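Local coordinates for protein AtGH3.15 acyl acid amido synthetase (Arabidopsis thaliana, PDB 6E1Q) that joins the auxin precursor indole-3-butyric acid, or the herbicide 2,4-DB, to glutamine in an ATP-dependent amide-forming reaction, at residues 198-203 with 248-253; 222-227 with 306-311; 228-233 with 289-294. All coordinates share one frame; numbering follows the deposited sequence.

In the fold
All three contacts lie within the GH3 N-terminal domain, and none has a hydrogen bond across it. Contacts 2 and 3 use successive turns of helix 220-243. Contact 1 uses helix 194-207, which packs on that same helix: Met198 and Leu202 touch Val226 and Phe229. Every touching residue of contact 3 is buried, while contacts 1 and 2 each include one partly exposed residue, Trp249 and Leu224. Contact 1, about 26 Å from the chain centre, pairs two aromatic rings with an isoleucine and includes a disulfide cysteine, Cys200. Contact 2, about 12 Å from it, sets a leucine against a tyrosine and a leucine. Contact 3 is mainly leucine on leucine.

Contact 1 of 3, residues 198-203 with 248-253; sequences MYCQLL and DWITDA
With chi1 at -175°, Tyr199 swings its ring off helix 194-207, opposite its own N and beside the carbonyl carbon, toward residues 248-253. Trp249 CG sits between its own backbone N and carbonyl carbon (chi1 66°), and this brings the indole back to the tyrosine. The pair is T-shaped. The six-membered ring of Trp249 turns its edge to one face of Tyr199, with planes at 71° and centroids 5.2 Å apart. The closest atoms are Trp249 CZ2 and Tyr199 CD2, at 3.7 Å. Ile250 CD1 comes to the CD1-CE1 side of the Tyr199 ring, 3.3 Å from Tyr199 CD1. The contact holds the loop between helices 220-243 and 253-258 against helix 194-207 of the GH3 N-terminal domain. Cys200 SG forms a disulfide with Cys255 of the second of these helices, and Ile250 CG2 lies 3.8 Å from this sulfur. Both aromatic polar groups bond to helix 220-243: Tyr199 OH to Asn240, Trp249 NE1 to Glu236. Without the phenol ring, as with an alanine here, the Trp249 edge would probably lose its aromatic face and a gap would open beside Ile250.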
loop_
_atom_site.group_PDB
_atom_site.type_symbol
_atom_site.label_atom_id
_atom_site.label_comp_id
_atom_site.label_asym_id
_atom_site.label_seq_id
_atom_site.Cartn_x
_atom_site.Cartn_y
_atom_site.Cartn_z
ATOM N N MET A 198 4.506 -4.706 18.400
ATOM C CA MET A 198 4.882 -3.311 18.151
ATOM C C MET A 198 5.885 -2.818 19.200
ATOM O O MET A 198 6.822 -2.067 18.884
ATOM C CB MET A 198 3.636 -2.425 18.144
ATOM C CG MET A 198 3.950 -0.929 18.048
ATOM S SD MET A 198 4.598 -0.496 16.401
ATOM C CE MET A 198 3.046 -0.372 15.488
ATOM N N TYR A 199 5.711 -3.247 20.453
ATOM C CA TYR A 199 6.612 -2.810 21.515
ATOM C C TYR A 199 8.038 -3.304 21.263
ATOM O O TYR A 199 9.000 -2.531 21.341
ATOM C CB TYR A 199 6.079 -3.282 22.880
ATOM C CG TYR A 199 6.885 -2.774 24.081
ATOM C CD1 TYR A 199 8.049 -3.416 24.481
ATOM C CD2 TYR A 199 6.484 -1.640 24.792
ATOM C CE1 TYR A 199 8.791 -2.955 25.574
ATOM C CE2 TYR A 199 7.218 -1.170 25.880
ATOM C CZ TYR A 199 8.372 -1.833 26.264
ATOM O OH TYR A 199 9.113 -1.386 27.341
ATOM N N CYS A 200 8.196 -4.588 20.932
ATOM C CA CYS A 200 9.547 -5.127 20.767
ATOM C C CYS A 200 10.231 -4.547 19.540
ATOM O O CYS A 200 11.439 -4.274 19.559
ATOM C CB CYS A 200 9.500 -6.650 20.676
ATOM S SG CYS A 200 8.934 -7.415 22.223
ATOM N N GLN A 201 9.472 -4.376 18.459
ATOM C CA GLN A 201 10.022 -3.819 17.230
ATOM C C GLN A 201 10.491 -2.378 17.426
ATOM O O GLN A 201 11.535 -1.980 16.899
ATOM C CB GLN A 201 8.952 -3.946 16.143
ATOM C CG GLN A 201 8.814 -2.837 15.152
ATOM C CD GLN A 201 8.075 -3.321 13.906
ATOM O OE1 GLN A 201 8.619 -4.074 13.102
ATOM N NE2 GLN A 201 6.810 -2.928 13.776
ATOM N N LEU A 202 9.742 -1.583 18.191
ATOM C CA LEU A 202 10.176 -0.212 18.457
ATOM C C LEU A 202 11.355 -0.189 19.432
ATOM O O LEU A 202 12.290 0.607 19.277
ATOM C CB LEU A 202 8.996 0.613 18.994
ATOM C CG LEU A 202 8.059 1.225 17.931
ATOM C CD1 LEU A 202 6.780 1.785 18.572
ATOM C CD2 LEU A 202 8.764 2.337 17.157
ATOM N N LEU A 203 11.336 -1.055 20.446
ATOM C CA LEU A 203 12.480 -1.129 21.350
ATOM C C LEU A 203 13.759 -1.473 20.583
ATOM O O LEU A 203 14.787 -0.805 20.746
ATOM C CB LEU A 203 12.198 -2.144 22.457
ATOM C CG LEU A 203 13.323 -2.430 23.452
ATOM C CD1 LEU A 203 13.663 -1.154 24.160
ATOM C CD2 LEU A 203 12.811 -3.437 24.452
ATOM N N ASP A 248 8.361 -7.051 32.037
ATOM C CA ASP A 248 8.013 -8.454 32.231
ATOM C C ASP A 248 6.632 -8.828 31.693
ATOM O O ASP A 248 6.306 -10.017 31.685
ATOM C CB ASP A 248 8.136 -8.845 33.714
ATOM C CG ASP A 248 7.178 -8.086 34.621
ATOM O OD1 ASP A 248 6.537 -7.120 34.163
ATOM O OD2 ASP A 248 7.071 -8.472 35.812
ATOM N N TRP A 249 5.826 -7.871 31.224
ATOM C CA TRP A 249 4.567 -8.223 30.568
ATOM C C TRP A 249 4.757 -8.701 29.135
ATOM O O TRP A 249 3.779 -9.097 28.492
ATOM C CB TRP A 249 3.587 -7.044 30.577
ATOM C CG TRP A 249 4.032 -5.844 29.743
ATOM C CD1 TRP A 249 4.759 -4.764 30.175
ATOM C CD2 TRP A 249 3.762 -5.608 28.351
ATOM N NE1 TRP A 249 4.959 -3.880 29.140
ATOM C CE2 TRP A 249 4.353 -4.371 28.012
ATOM C CE3 TRP A 249 3.082 -6.325 27.358
ATOM C CZ2 TRP A 249 4.292 -3.844 26.725
ATOM C CZ3 TRP A 249 3.019 -5.798 26.089
ATOM C CH2 TRP A 249 3.617 -4.568 25.782
ATOM N N ILE A 250 5.970 -8.662 28.601
ATOM C CA ILE A 250 6.242 -9.265 27.303
ATOM C C ILE A 250 6.531 -10.738 27.560
ATOM O O ILE A 250 7.573 -11.092 28.119
ATOM C CB ILE A 250 7.392 -8.557 26.586
ATOM C CG1 ILE A 250 6.910 -7.166 26.185
ATOM C CG2 ILE A 250 7.823 -9.304 25.305
ATOM C CD1 ILE A 250 7.952 -6.159 26.348
ATOM N N THR A 251 5.568 -11.588 27.208
ATOM C CA THR A 251 5.657 -13.029 27.404
ATOM C C THR A 251 5.927 -13.782 26.112
ATOM O O THR A 251 6.235 -14.976 26.162
ATOM C CB THR A 251 4.360 -13.557 28.024
ATOM O OG1 THR A 251 3.244 -13.072 27.261
ATOM C CG2 THR A 251 4.221 -13.073 29.457
ATOM N N ASP A 252 5.810 -13.115 24.968
ATOM C CA ASP A 252 6.016 -13.774 23.687
ATOM C C ASP A 252 7.434 -14.312 23.571
ATOM O O ASP A 252 8.408 -13.563 23.706
ATOM C CB ASP A 252 5.745 -12.803 22.548
ATOM C CG ASP A 252 6.096 -13.398 21.215
ATOM O OD1 ASP A 252 5.249 -14.116 20.640
ATOM O OD2 ASP A 252 7.244 -13.192 20.775
ATOM N N ALA A 253 7.544 -15.608 23.263
ATOM C CA ALA A 253 8.838 -16.284 23.335
ATOM C C ALA A 253 9.835 -15.761 22.302
ATOM O O ALA A 253 11.038 -15.719 22.577
ATOM C CB ALA A 253 8.647 -17.793 23.185
#

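Contact 2 of 3, residues 222-227 with 306-311; sequences SFLKVI and AQYIPL
Leu224 points from helix 220-243 toward residues 306-311 and divides its two methyl groups between two neighbours. CD1 goes mainly to Tyr308, CD2 to Leu311. The leucine and the tyrosine lie at a slant to each other. Leu224 CD1 comes to the CD1 side of the ring, 3.6 Å from Tyr308 CD1, and Tyr308 CE1 is farther off at 4.2 Å. The methyl therefore meets the part of the ring near CB, well short of the hydroxyl.

Leu311 also runs aslant to Leu224. Only one of its branches does the touching: Leu311 CD2 lies 3.9 Å from Leu224 CD2 and 4.1 Å from Leu224 CD1. It is thus set against both ends of the leucine fork. Leu311 CG is anti to the backbone N (chi1 -178°), and this swings the branch toward helix 220-243. Tyr308 CG instead stands anti to the carbonyl carbon (chi1 -55°), which sets the CD1 side of the ring near Leu224. The ring and the leucine approach Leu224 from successive turns of the chain, where a 3-10 segment leads into helix 309-316.

The same two side chains also meet the GH3 C-terminal domain: Leu311 touches Met461 and Met463 of strand 461-470. Tyr308 OH has weak hydrogen bonds to Asp464 and Thr557. The contact thus lies where the two domains meet. The contact with helix 220-243 itself is wholly apolar, so it rests on the fit of methyls and ring carbons, with no polar bond to fix its direction.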
loop_
_atom_site.group_PDB
_atom_site.type_symbol
_atom_site.label_atom_id
_atom_site.label_comp_id
_atom_site.label_asym_id
_atom_site.label_seq_id
_atom_site.Cartn_x
_atom_site.Cartn_y
_atom_site.Cartn_z
ATOM N N SER A 222 0.774 3.580 7.736
ATOM C CA SER A 222 1.365 2.625 8.672
ATOM C C SER A 222 2.212 3.325 9.715
ATOM O O SER A 222 2.269 2.880 10.866
ATOM C CB SER A 222 2.222 1.583 7.935
ATOM O OG SER A 222 1.557 1.082 6.787
ATOM N N PHE A 223 2.887 4.410 9.330
ATOM C CA PHE A 223 3.753 5.130 10.255
ATOM C C PHE A 223 2.972 5.814 11.367
ATOM O O PHE A 223 3.480 5.934 12.489
ATOM C CB PHE A 223 4.582 6.158 9.495
ATOM C CG PHE A 223 5.687 5.549 8.707
ATOM C CD1 PHE A 223 6.827 5.099 9.342
ATOM C CD2 PHE A 223 5.573 5.384 7.336
ATOM C CE1 PHE A 223 7.842 4.523 8.630
ATOM C CE2 PHE A 223 6.605 4.808 6.601
ATOM C CZ PHE A 223 7.736 4.372 7.251
ATOM N N LEU A 224 1.735 6.234 11.093
ATOM C CA LEU A 224 0.942 6.918 12.111
ATOM C C LEU A 224 0.610 5.994 13.269
ATOM O O LEU A 224 0.540 6.432 14.421
ATOM C CB LEU A 224 -0.345 7.465 11.498
ATOM C CG LEU A 224 -0.115 8.136 10.159
ATOM C CD1 LEU A 224 -1.446 8.586 9.545
ATOM C CD2 LEU A 224 0.856 9.283 10.337
ATOM N N LYS A 225 0.365 4.717 12.975
ATOM C CA LYS A 225 0.135 3.736 14.025
ATOM C C LYS A 225 1.398 3.522 14.866
ATOM O O LYS A 225 1.322 3.394 16.087
ATOM C CB LYS A 225 -0.354 2.438 13.378
ATOM C CG LYS A 225 -0.758 1.354 14.325
ATOM C CD LYS A 225 -2.020 1.712 15.065
ATOM C CE LYS A 225 -2.463 0.591 15.984
ATOM N NZ LYS A 225 -3.671 0.968 16.788
ATOM N N VAL A 226 2.570 3.533 14.234
ATOM C CA VAL A 226 3.824 3.437 14.970
ATOM C C VAL A 226 4.008 4.650 15.875
ATOM O O VAL A 226 4.380 4.525 17.047
ATOM C CB VAL A 226 5.000 3.288 13.982
ATOM C CG1 VAL A 226 6.313 3.380 14.719
ATOM C CG2 VAL A 226 4.923 1.929 13.261
ATOM N N ILE A 227 3.735 5.840 15.351
ATOM C CA ILE A 227 3.925 7.062 16.124
ATOM C C ILE A 227 2.940 7.119 17.287
ATOM O O ILE A 227 3.291 7.530 18.402
ATOM C CB ILE A 227 3.785 8.277 15.190
ATOM C CG1 ILE A 227 4.949 8.303 14.206
ATOM C CG2 ILE A 227 3.672 9.578 16.000
ATOM C CD1 ILE A 227 4.899 9.428 13.225
ATOM N N ALA A 306 -2.032 8.987 -0.568
ATOM C CA ALA A 306 -1.613 10.376 -0.768
ATOM C C ALA A 306 -2.212 11.309 0.272
ATOM O O ALA A 306 -1.648 12.379 0.529
ATOM C CB ALA A 306 -1.991 10.859 -2.175
ATOM N N GLN A 307 -3.335 10.917 0.883
ATOM C CA GLN A 307 -4.002 11.760 1.866
ATOM C C GLN A 307 -3.135 12.016 3.095
ATOM O O GLN A 307 -3.286 13.055 3.744
ATOM C CB GLN A 307 -5.316 11.111 2.305
ATOM C CG GLN A 307 -6.379 11.040 1.201
ATOM C CD GLN A 307 -6.904 12.419 0.780
ATOM O OE1 GLN A 307 -7.123 13.310 1.619
ATOM N NE2 GLN A 307 -7.116 12.592 -0.522
ATOM N N TYR A 308 -2.252 11.082 3.443
ATOM C CA TYR A 308 -1.461 11.163 4.660
ATOM C C TYR A 308 -0.142 11.890 4.461
ATOM O O TYR A 308 0.614 12.053 5.426
ATOM C CB TYR A 308 -1.198 9.759 5.202
ATOM C CG TYR A 308 -2.487 8.982 5.403
ATOM C CD1 TYR A 308 -3.276 9.184 6.530
ATOM C CD2 TYR A 308 -2.939 8.072 4.431
ATOM C CE1 TYR A 308 -4.485 8.486 6.693
ATOM C CE2 TYR A 308 -4.136 7.359 4.586
ATOM C CZ TYR A 308 -4.905 7.572 5.710
ATOM O OH TYR A 308 -6.090 6.874 5.853
ATOM N N ILE A 309 0.147 12.327 3.243
ATOM C CA ILE A 309 1.440 12.955 2.981
ATOM C C ILE A 309 1.665 14.196 3.858
ATOM O O ILE A 309 2.733 14.275 4.482
ATOM C CB ILE A 309 1.586 13.253 1.471
ATOM C CG1 ILE A 309 1.786 11.962 0.685
ATOM C CG2 ILE A 309 2.747 14.203 1.212
ATOM C CD1 ILE A 309 1.715 12.201 -0.833
ATOM N N PRO A 310 0.733 15.142 3.951
ATOM C CA PRO A 310 1.015 16.317 4.802
ATOM C C PRO A 310 1.327 15.957 6.240
ATOM O O PRO A 310 2.246 16.529 6.836
ATOM C CB PRO A 310 -0.272 17.154 4.681
ATOM C CG PRO A 310 -0.822 16.797 3.339
ATOM C CD PRO A 310 -0.516 15.320 3.180
ATOM N N LEU A 311 0.599 15.004 6.817
ATOM C CA LEU A 311 0.855 14.645 8.204
ATOM C C LEU A 311 2.174 13.890 8.350
ATOM O O LEU A 311 2.939 14.138 9.293
ATOM C CB LEU A 311 -0.305 13.820 8.750
ATOM C CG LEU A 311 -0.138 13.442 10.219
ATOM C CD1 LEU A 311 -0.024 14.679 11.107
ATOM C CD2 LEU A 311 -1.291 12.545 10.651
#

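Contact 3 of 3, residues 228-233 with 289-294; sequences KFLEDH and RLWPKA
Between residues 228-233 and 289-294 the nearest CA atoms, of Leu230 and Leu290, are 10.6 Å apart, so the contact is made by side chains alone. Those two leucines reach toward each other and meet tip to tip. Leu230 CD1 touches Leu290 CD1 at 3.6 Å. Leu290 CG is anti to its carbonyl carbon (chi1 -71°), which extends the chain toward Leu230.

Trp291 adds a looser touch. It is the first residue past helix 286-290 to leave helical geometry, and it begins a type I beta turn that ends at Ala294. Its CB does not aim at helix 220-243, but the far end of the indole comes nearer, and Trp291 CH2 lies 4.4 Å from Leu230 CD1. Leu290 CB sits 3.6 Å above one face of the indole, toward its rim, and so backs the ring from within its own segment. Trp291 NE1 hydrogen-bonds to the Gly205 carbonyl oxygen, tying the indole to helix 194-207.

Leu230 also touches Leu202 of helix 194-207, and Leu290 touches Ile274 and Cys278 of helix 268-278. Trp291 lies on Val212 and Leu215 of strand 212-217. This is apolar packing of helix 220-243 on the end of helix 286-290 and the turn after it, beside a parallel strand, as expected in the alpha/beta N-terminal domain of the GH3 enzymes, which belong to the ANL clan of adenylating proteins.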
loop_
_atom_site.group_PDB
_atom_site.type_symbol
_atom_site.label_atom_id
_atom_site.label_comp_id
_atom_site.label_asym_id
_atom_site.label_seq_id
_atom_site.Cartn_x
_atom_site.Cartn_y
_atom_site.Cartn_z
ATOM N N LYS A 228 1.694 6.705 17.047
ATOM C CA LYS A 228 0.721 6.657 18.127
ATOM C C LYS A 228 1.199 5.748 19.258
ATOM O O LYS A 228 1.092 6.107 20.436
ATOM C CB LYS A 228 -0.633 6.194 17.594
ATOM C CG LYS A 228 -1.799 6.458 18.555
ATOM C CD LYS A 228 -2.336 5.173 19.200
ATOM C CE LYS A 228 -3.668 5.407 19.925
ATOM N NZ LYS A 228 -3.517 5.851 21.346
ATOM N N PHE A 229 1.735 4.570 18.923
ATOM C CA PHE A 229 2.279 3.694 19.957
ATOM C C PHE A 229 3.424 4.374 20.712
ATOM O O PHE A 229 3.504 4.297 21.944
ATOM C CB PHE A 229 2.737 2.376 19.330
ATOM C CG PHE A 229 2.927 1.271 20.320
ATOM C CD1 PHE A 229 4.140 1.114 20.976
ATOM C CD2 PHE A 229 1.892 0.393 20.608
ATOM C CE1 PHE A 229 4.331 0.102 21.891
ATOM C CE2 PHE A 229 2.069 -0.634 21.536
ATOM C CZ PHE A 229 3.293 -0.780 22.173
ATOM N N LEU A 230 4.315 5.057 19.992
ATOM C CA LEU A 230 5.416 5.753 20.654
ATOM C C LEU A 230 4.908 6.814 21.620
ATOM O O LEU A 230 5.431 6.950 22.736
ATOM C CB LEU A 230 6.326 6.404 19.617
ATOM C CG LEU A 230 7.447 5.573 19.027
ATOM C CD1 LEU A 230 8.062 6.345 17.859
ATOM C CD2 LEU A 230 8.485 5.217 20.093
ATOM N N GLU A 231 3.904 7.596 21.196
ATOM C CA GLU A 231 3.343 8.624 22.064
ATOM C C GLU A 231 2.880 8.032 23.388
ATOM O O GLU A 231 3.035 8.657 24.441
ATOM C CB GLU A 231 2.170 9.339 21.372
ATOM C CG GLU A 231 2.574 10.322 20.283
ATOM C CD GLU A 231 1.379 10.815 19.449
ATOM O OE1 GLU A 231 0.330 10.138 19.428
ATOM O OE2 GLU A 231 1.494 11.872 18.801
ATOM N N ASP A 232 2.310 6.827 23.356
ATOM C CA ASP A 232 1.744 6.242 24.564
ATOM C C ASP A 232 2.784 5.548 25.430
ATOM O O ASP A 232 2.587 5.445 26.645
ATOM C CB ASP A 232 0.663 5.231 24.207
ATOM C CG ASP A 232 -0.616 5.892 23.721
ATOM O OD1 ASP A 232 -0.804 7.103 23.975
ATOM O OD2 ASP A 232 -1.415 5.189 23.069
ATOM N N HIS A 233 3.879 5.053 24.842
ATOM C CA HIS A 233 4.737 4.106 25.549
ATOM C C HIS A 233 6.210 4.471 25.582
ATOM O O HIS A 233 7.006 3.695 26.128
ATOM C CB HIS A 233 4.577 2.701 24.944
ATOM C CG HIS A 233 3.160 2.211 24.973
ATOM N ND1 HIS A 233 2.497 1.929 26.152
ATOM C CD2 HIS A 233 2.270 1.986 23.977
ATOM C CE1 HIS A 233 1.266 1.536 25.879
ATOM N NE2 HIS A 233 1.100 1.563 24.567
ATOM N N ARG A 289 14.161 13.028 14.437
ATOM C CA ARG A 289 14.839 13.205 15.716
ATOM C C ARG A 289 15.130 11.863 16.375
ATOM O O ARG A 289 16.173 11.697 17.010
ATOM C CB ARG A 289 14.013 14.117 16.627
ATOM C CG ARG A 289 13.907 15.505 16.034
ATOM C CD ARG A 289 13.339 16.518 16.980
ATOM N NE ARG A 289 11.885 16.447 17.071
ATOM C CZ ARG A 289 11.232 15.999 18.141
ATOM N NH1 ARG A 289 11.909 15.565 19.203
ATOM N NH2 ARG A 289 9.902 15.989 18.150
ATOM N N LEU A 290 14.235 10.884 16.209
ATOM C CA LEU A 290 14.477 9.562 16.771
ATOM C C LEU A 290 15.485 8.768 15.941
ATOM O O LEU A 290 16.296 8.014 16.496
ATOM C CB LEU A 290 13.161 8.800 16.881
ATOM C CG LEU A 290 12.210 9.328 17.961
ATOM C CD1 LEU A 290 10.994 8.442 18.071
ATOM C CD2 LEU A 290 12.915 9.400 19.315
ATOM N N TRP A 291 15.465 8.932 14.614
ATOM C CA TRP A 291 16.393 8.244 13.723
ATOM C C TRP A 291 17.144 9.297 12.908
ATOM O O TRP A 291 16.885 9.484 11.710
ATOM C CB TRP A 291 15.642 7.207 12.885
ATOM C CG TRP A 291 15.157 6.089 13.773
ATOM C CD1 TRP A 291 15.927 5.078 14.305
ATOM C CD2 TRP A 291 13.833 5.896 14.296
ATOM N NE1 TRP A 291 15.161 4.272 15.104
ATOM C CE2 TRP A 291 13.874 4.749 15.121
ATOM C CE3 TRP A 291 12.616 6.578 14.149
ATOM C CZ2 TRP A 291 12.740 4.260 15.788
ATOM C CZ3 TRP A 291 11.493 6.095 14.813
ATOM C CH2 TRP A 291 11.560 4.949 15.628
ATOM N N PRO A 292 18.097 9.999 13.535
ATOM C CA PRO A 292 18.748 11.148 12.877
ATOM C C PRO A 292 19.699 10.771 11.753
ATOM O O PRO A 292 20.090 11.655 10.976
ATOM C CB PRO A 292 19.493 11.831 14.030
ATOM C CG PRO A 292 19.793 10.708 14.976
ATOM C CD PRO A 292 18.567 9.819 14.922
ATOM N N LYS A 293 20.072 9.503 11.621
ATOM C CA LYS A 293 20.854 9.071 10.473
ATOM C C LYS A 293 20.002 8.479 9.354
ATOM O O LYS A 293 20.555 8.059 8.330
ATOM C CB LYS A 293 21.922 8.077 10.918
ATOM C CG LYS A 293 22.977 8.736 11.793
ATOM C CD LYS A 293 23.882 7.717 12.457
ATOM C CE LYS A 293 25.180 8.350 12.938
ATOM N NZ LYS A 293 26.290 7.366 12.833
ATOM N N ALA A 294 18.678 8.448 9.501
ATOM C CA ALA A 294 17.853 7.939 8.411
ATOM C C ALA A 294 17.921 8.896 7.229
ATOM O O ALA A 294 17.994 10.118 7.396
ATOM C CB ALA A 294 16.394 7.742 8.852
#